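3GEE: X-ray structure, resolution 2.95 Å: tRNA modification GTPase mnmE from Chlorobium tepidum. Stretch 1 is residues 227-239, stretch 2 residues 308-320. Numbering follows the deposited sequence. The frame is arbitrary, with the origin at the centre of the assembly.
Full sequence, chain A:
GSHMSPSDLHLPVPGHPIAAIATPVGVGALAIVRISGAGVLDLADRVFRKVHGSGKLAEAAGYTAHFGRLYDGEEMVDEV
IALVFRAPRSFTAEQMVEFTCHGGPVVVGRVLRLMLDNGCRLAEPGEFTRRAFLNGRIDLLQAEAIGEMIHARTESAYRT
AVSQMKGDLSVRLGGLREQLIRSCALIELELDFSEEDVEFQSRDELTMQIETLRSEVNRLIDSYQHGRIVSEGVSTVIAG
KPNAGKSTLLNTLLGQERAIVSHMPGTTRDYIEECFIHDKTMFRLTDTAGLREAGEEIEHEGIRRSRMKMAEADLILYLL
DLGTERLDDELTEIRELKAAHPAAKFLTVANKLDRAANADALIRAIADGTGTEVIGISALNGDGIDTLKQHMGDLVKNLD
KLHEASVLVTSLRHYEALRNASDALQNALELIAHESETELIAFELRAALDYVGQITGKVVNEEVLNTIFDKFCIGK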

# COMPACT_ATOMS: atom_id res chain seq x y z
N GLY A 227 -12.54 26.33 8.70
CA GLY A 227 -11.40 25.42 8.79
C GLY A 227 -11.73 24.03 9.27
O GLY A 227 -11.31 23.05 8.65
N ARG A 228 -12.49 23.93 10.36
CA ARG A 228 -12.90 22.64 10.92
C ARG A 228 -13.69 21.82 9.90
O ARG A 228 -13.53 20.59 9.81
CB ARG A 228 -13.72 22.84 12.20
CG ARG A 228 -13.66 21.66 13.17
CD ARG A 228 -14.75 21.72 14.23
NE ARG A 228 -16.05 21.30 13.70
CZ ARG A 228 -17.18 21.27 14.40
NH1 ARG A 228 -17.21 21.64 15.67
NH2 ARG A 228 -18.30 20.87 13.81
N ILE A 229 -14.53 22.50 9.13
CA ILE A 229 -15.30 21.89 8.06
C ILE A 229 -14.39 21.30 6.99
O ILE A 229 -14.56 20.16 6.57
CB ILE A 229 -16.30 22.89 7.44
CG1 ILE A 229 -17.51 23.07 8.37
CG2 ILE A 229 -16.75 22.44 6.06
CD1 ILE A 229 -18.29 24.34 8.13
N VAL A 230 -13.40 22.09 6.55
CA VAL A 230 -12.46 21.65 5.52
C VAL A 230 -11.60 20.48 6.02
O VAL A 230 -11.40 19.50 5.30
CB VAL A 230 -11.56 22.81 5.04
CG1 VAL A 230 -10.62 22.34 3.96
CG2 VAL A 230 -12.40 23.96 4.51
N SER A 231 -11.13 20.58 7.26
CA SER A 231 -10.30 19.56 7.88
C SER A 231 -11.03 18.27 8.21
O SER A 231 -10.69 17.21 7.67
CB SER A 231 -9.67 20.10 9.16
OG SER A 231 -9.51 19.08 10.13
N GLU A 232 -12.01 18.35 9.11
CA GLU A 232 -12.71 17.15 9.58
C GLU A 232 -14.17 17.06 9.12
O GLU A 232 -14.93 16.23 9.62
CB GLU A 232 -12.59 16.99 11.10
CG GLU A 232 -13.07 18.16 11.93
CD GLU A 232 -12.57 18.09 13.36
OE1 GLU A 232 -13.32 18.48 14.29
OE2 GLU A 232 -11.42 17.65 13.57
N GLY A 233 -14.55 17.90 8.16
CA GLY A 233 -15.87 17.81 7.54
C GLY A 233 -17.02 18.33 8.39
O GLY A 233 -16.87 18.56 9.59
N VAL A 234 -18.16 18.52 7.74
CA VAL A 234 -19.38 18.96 8.40
C VAL A 234 -19.95 17.80 9.22
O VAL A 234 -20.42 16.81 8.65
CB VAL A 234 -20.43 19.46 7.37
CG1 VAL A 234 -21.77 19.76 8.05
CG2 VAL A 234 -19.92 20.68 6.63
N SER A 235 -19.88 17.92 10.54
CA SER A 235 -20.41 16.90 11.43
C SER A 235 -21.92 16.97 11.45
O SER A 235 -22.51 18.02 11.72
CB SER A 235 -19.85 17.06 12.84
OG SER A 235 -20.20 18.32 13.37
N THR A 236 -22.56 15.85 11.13
CA THR A 236 -24.01 15.80 11.01
C THR A 236 -24.61 14.68 11.85
O THR A 236 -24.15 13.53 11.78
CB THR A 236 -24.47 15.66 9.53
OG1 THR A 236 -24.03 14.40 9.01
CG2 THR A 236 -23.88 16.76 8.67
N VAL A 237 -25.62 15.01 12.64
CA VAL A 237 -26.34 14.02 13.43
C VAL A 237 -27.64 13.64 12.72
O VAL A 237 -28.34 14.50 12.20
CB VAL A 237 -26.64 14.52 14.86
CG1 VAL A 237 -27.46 13.50 15.63
CG2 VAL A 237 -25.34 14.81 15.61
N ILE A 238 -27.92 12.35 12.69
CA ILE A 238 -29.19 11.85 12.18
C ILE A 238 -30.03 11.38 13.37
O ILE A 238 -29.75 10.34 13.98
CB ILE A 238 -29.00 10.73 11.14
CG1 ILE A 238 -28.09 11.21 10.01
CG2 ILE A 238 -30.35 10.29 10.57
CD1 ILE A 238 -27.36 10.09 9.28
N ALA A 239 -31.05 12.17 13.70
CA ALA A 239 -31.92 11.91 14.85
C ALA A 239 -33.31 11.42 14.44
O ALA A 239 -33.67 11.45 13.26
CB ALA A 239 -32.03 13.17 15.71
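Stretch 2 308-320: MKMAEADLILYLL

Stretch 2 joins stretch 1 as a neighbouring parallel β-strand, and the loop that leads into strand 315-320 is tied by hydrogen bonds and salt bridges to the start of strand 234-239 and to the helix before that strand. Residues 309-314 form an irregular lead-in, with Glu312 at positive phi (69°), and residues 315-320 are extended. Strand 315-320 runs in the same direction as strand 234-239, at a crossing angle of -19°, and the two axes approach to 4.7 Å. The register pairs Thr236 with Leu315, Val237 with Ile316, Ile238 with Leu317 and Ala239 with Tyr318, with CA-CA distances of 4.6, 4.9, 4.9 and 4.8 Å.

Backbone hydrogen bonds alternate between the strands, as parallel pairing requires: Leu315 N to Ser235 O (3.2 Å), Val237 N to Leu315 O (3.0 Å), Leu317 N to Val237 O (2.9 Å), Ala239 N to Leu317 O (2.9 Å) and Leu319 N to Ala239 O (2.9 Å). Leu315, Val237, Leu317 and Ala239 thus each use both N and O across the interface.

Just before the strand, Asp314 points toward stretch 1. Its OD2 accepts a hydrogen bond from Ser235 N (2.8 Å), while Asp314 N donates to Ser235 OG (3.3 Å). The other carboxylate oxygen, Asp314 OD1, forms a salt bridge with Arg228 NH2 (2.8 Å). Glu312 curls its side chain back so that OE1 meets Arg228 NH1 at 2.9 Å, near the guanidinium plane; one arginine therefore holds two acids of the lead-in.

On the sheet face shared with Ile316 and Tyr318, Val237 packs its CG1 against Met310 SD (3.7 Å) and Met308 CE (3.8 Å), and its CG2 against Ala313 CB (3.8 Å). Farther along, Ala239 CB lies 3.9 Å from Tyr318 CD1.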

# COMPACT_ATOMS: atom_id res chain seq x y z
N MET A 308 -25.40 9.96 23.08
CA MET A 308 -24.90 10.62 21.87
C MET A 308 -24.76 12.14 22.03
O MET A 308 -25.72 12.83 22.40
CB MET A 308 -25.76 10.26 20.65
CG MET A 308 -27.27 10.28 20.87
SD MET A 308 -28.23 10.19 19.34
CE MET A 308 -28.43 11.93 18.95
N LYS A 309 -23.56 12.64 21.75
CA LYS A 309 -23.25 14.07 21.87
C LYS A 309 -23.71 14.86 20.65
O LYS A 309 -23.17 14.71 19.55
CB LYS A 309 -21.75 14.28 22.12
CG LYS A 309 -21.28 14.01 23.55
CD LYS A 309 -21.10 15.30 24.37
CE LYS A 309 -22.37 15.71 25.12
NZ LYS A 309 -23.34 16.44 24.25
N MET A 310 -24.72 15.71 20.86
CA MET A 310 -25.19 16.62 19.83
C MET A 310 -24.69 18.05 20.04
O MET A 310 -24.83 18.90 19.16
CB MET A 310 -26.72 16.59 19.72
CG MET A 310 -27.22 15.44 18.88
SD MET A 310 -28.90 15.68 18.28
CE MET A 310 -29.84 15.40 19.78
N ALA A 311 -24.13 18.30 21.22
CA ALA A 311 -23.33 19.49 21.45
C ALA A 311 -22.13 19.41 20.51
O ALA A 311 -21.39 18.41 20.53
CB ALA A 311 -22.88 19.57 22.90
N GLU A 312 -21.95 20.44 19.69
CA GLU A 312 -21.00 20.43 18.57
C GLU A 312 -21.46 19.47 17.48
O GLU A 312 -21.07 18.30 17.44
CB GLU A 312 -19.56 20.12 19.03
CG GLU A 312 -18.94 21.17 19.97
CD GLU A 312 -18.77 22.53 19.32
OE1 GLU A 312 -18.11 22.62 18.26
OE2 GLU A 312 -19.29 23.53 19.87
N ALA A 313 -22.32 19.99 16.61
CA ALA A 313 -22.82 19.28 15.44
C ALA A 313 -23.31 20.35 14.47
O ALA A 313 -24.17 21.16 14.82
CB ALA A 313 -23.96 18.34 15.82
N ASP A 314 -22.75 20.37 13.27
CA ASP A 314 -23.03 21.44 12.31
C ASP A 314 -24.43 21.36 11.72
O ASP A 314 -25.07 22.38 11.49
CB ASP A 314 -21.99 21.43 11.18
CG ASP A 314 -20.57 21.46 11.69
OD1 ASP A 314 -20.23 22.37 12.47
OD2 ASP A 314 -19.79 20.56 11.31
N LEU A 315 -24.88 20.14 11.46
CA LEU A 315 -26.15 19.91 10.79
C LEU A 315 -26.90 18.75 11.43
O LEU A 315 -26.38 17.65 11.55
CB LEU A 315 -25.91 19.63 9.30
CG LEU A 315 -27.01 19.10 8.37
CD1 LEU A 315 -28.17 20.07 8.27
CD2 LEU A 315 -26.44 18.81 6.99
N ILE A 316 -28.13 19.02 11.85
CA ILE A 316 -29.00 17.98 12.39
C ILE A 316 -30.08 17.65 11.37
O ILE A 316 -30.77 18.54 10.87
CB ILE A 316 -29.65 18.38 13.74
CG1 ILE A 316 -28.58 18.81 14.74
CG2 ILE A 316 -30.46 17.21 14.29
CD1 ILE A 316 -29.12 19.43 16.02
N LEU A 317 -30.19 16.37 11.03
CA LEU A 317 -31.29 15.87 10.22
C LEU A 317 -32.22 15.08 11.13
O LEU A 317 -31.85 14.02 11.63
CB LEU A 317 -30.79 14.98 9.08
CG LEU A 317 -29.81 15.47 8.01
CD1 LEU A 317 -29.56 14.36 7.01
CD2 LEU A 317 -30.29 16.72 7.29
N TYR A 318 -33.42 15.62 11.35
CA TYR A 318 -34.44 14.88 12.08
C TYR A 318 -35.31 14.08 11.12
O TYR A 318 -36.01 14.64 10.28
CB TYR A 318 -35.31 15.78 12.97
CG TYR A 318 -36.04 14.98 14.03
CD1 TYR A 318 -35.55 14.88 15.32
CD2 TYR A 318 -37.22 14.29 13.72
CE1 TYR A 318 -36.20 14.12 16.29
CE2 TYR A 318 -37.88 13.53 14.68
CZ TYR A 318 -37.37 13.45 15.96
OH TYR A 318 -38.03 12.70 16.91
N LEU A 319 -35.23 12.76 11.25
CA LEU A 319 -36.04 11.85 10.45
C LEU A 319 -37.31 11.49 11.18
O LEU A 319 -37.29 11.10 12.35
CB LEU A 319 -35.26 10.58 10.12
CG LEU A 319 -34.45 10.52 8.82
CD1 LEU A 319 -33.63 9.25 8.82
CD2 LEU A 319 -35.35 10.55 7.60
N LEU A 320 -38.43 11.62 10.48
CA LEU A 320 -39.71 11.16 11.00
C LEU A 320 -40.51 10.56 9.85
O LEU A 320 -40.54 11.13 8.75
CB LEU A 320 -40.44 12.31 11.70
CG LEU A 320 -41.47 13.22 11.00
CD1 LEU A 320 -42.21 14.04 12.03
CD2 LEU A 320 -40.81 14.12 9.97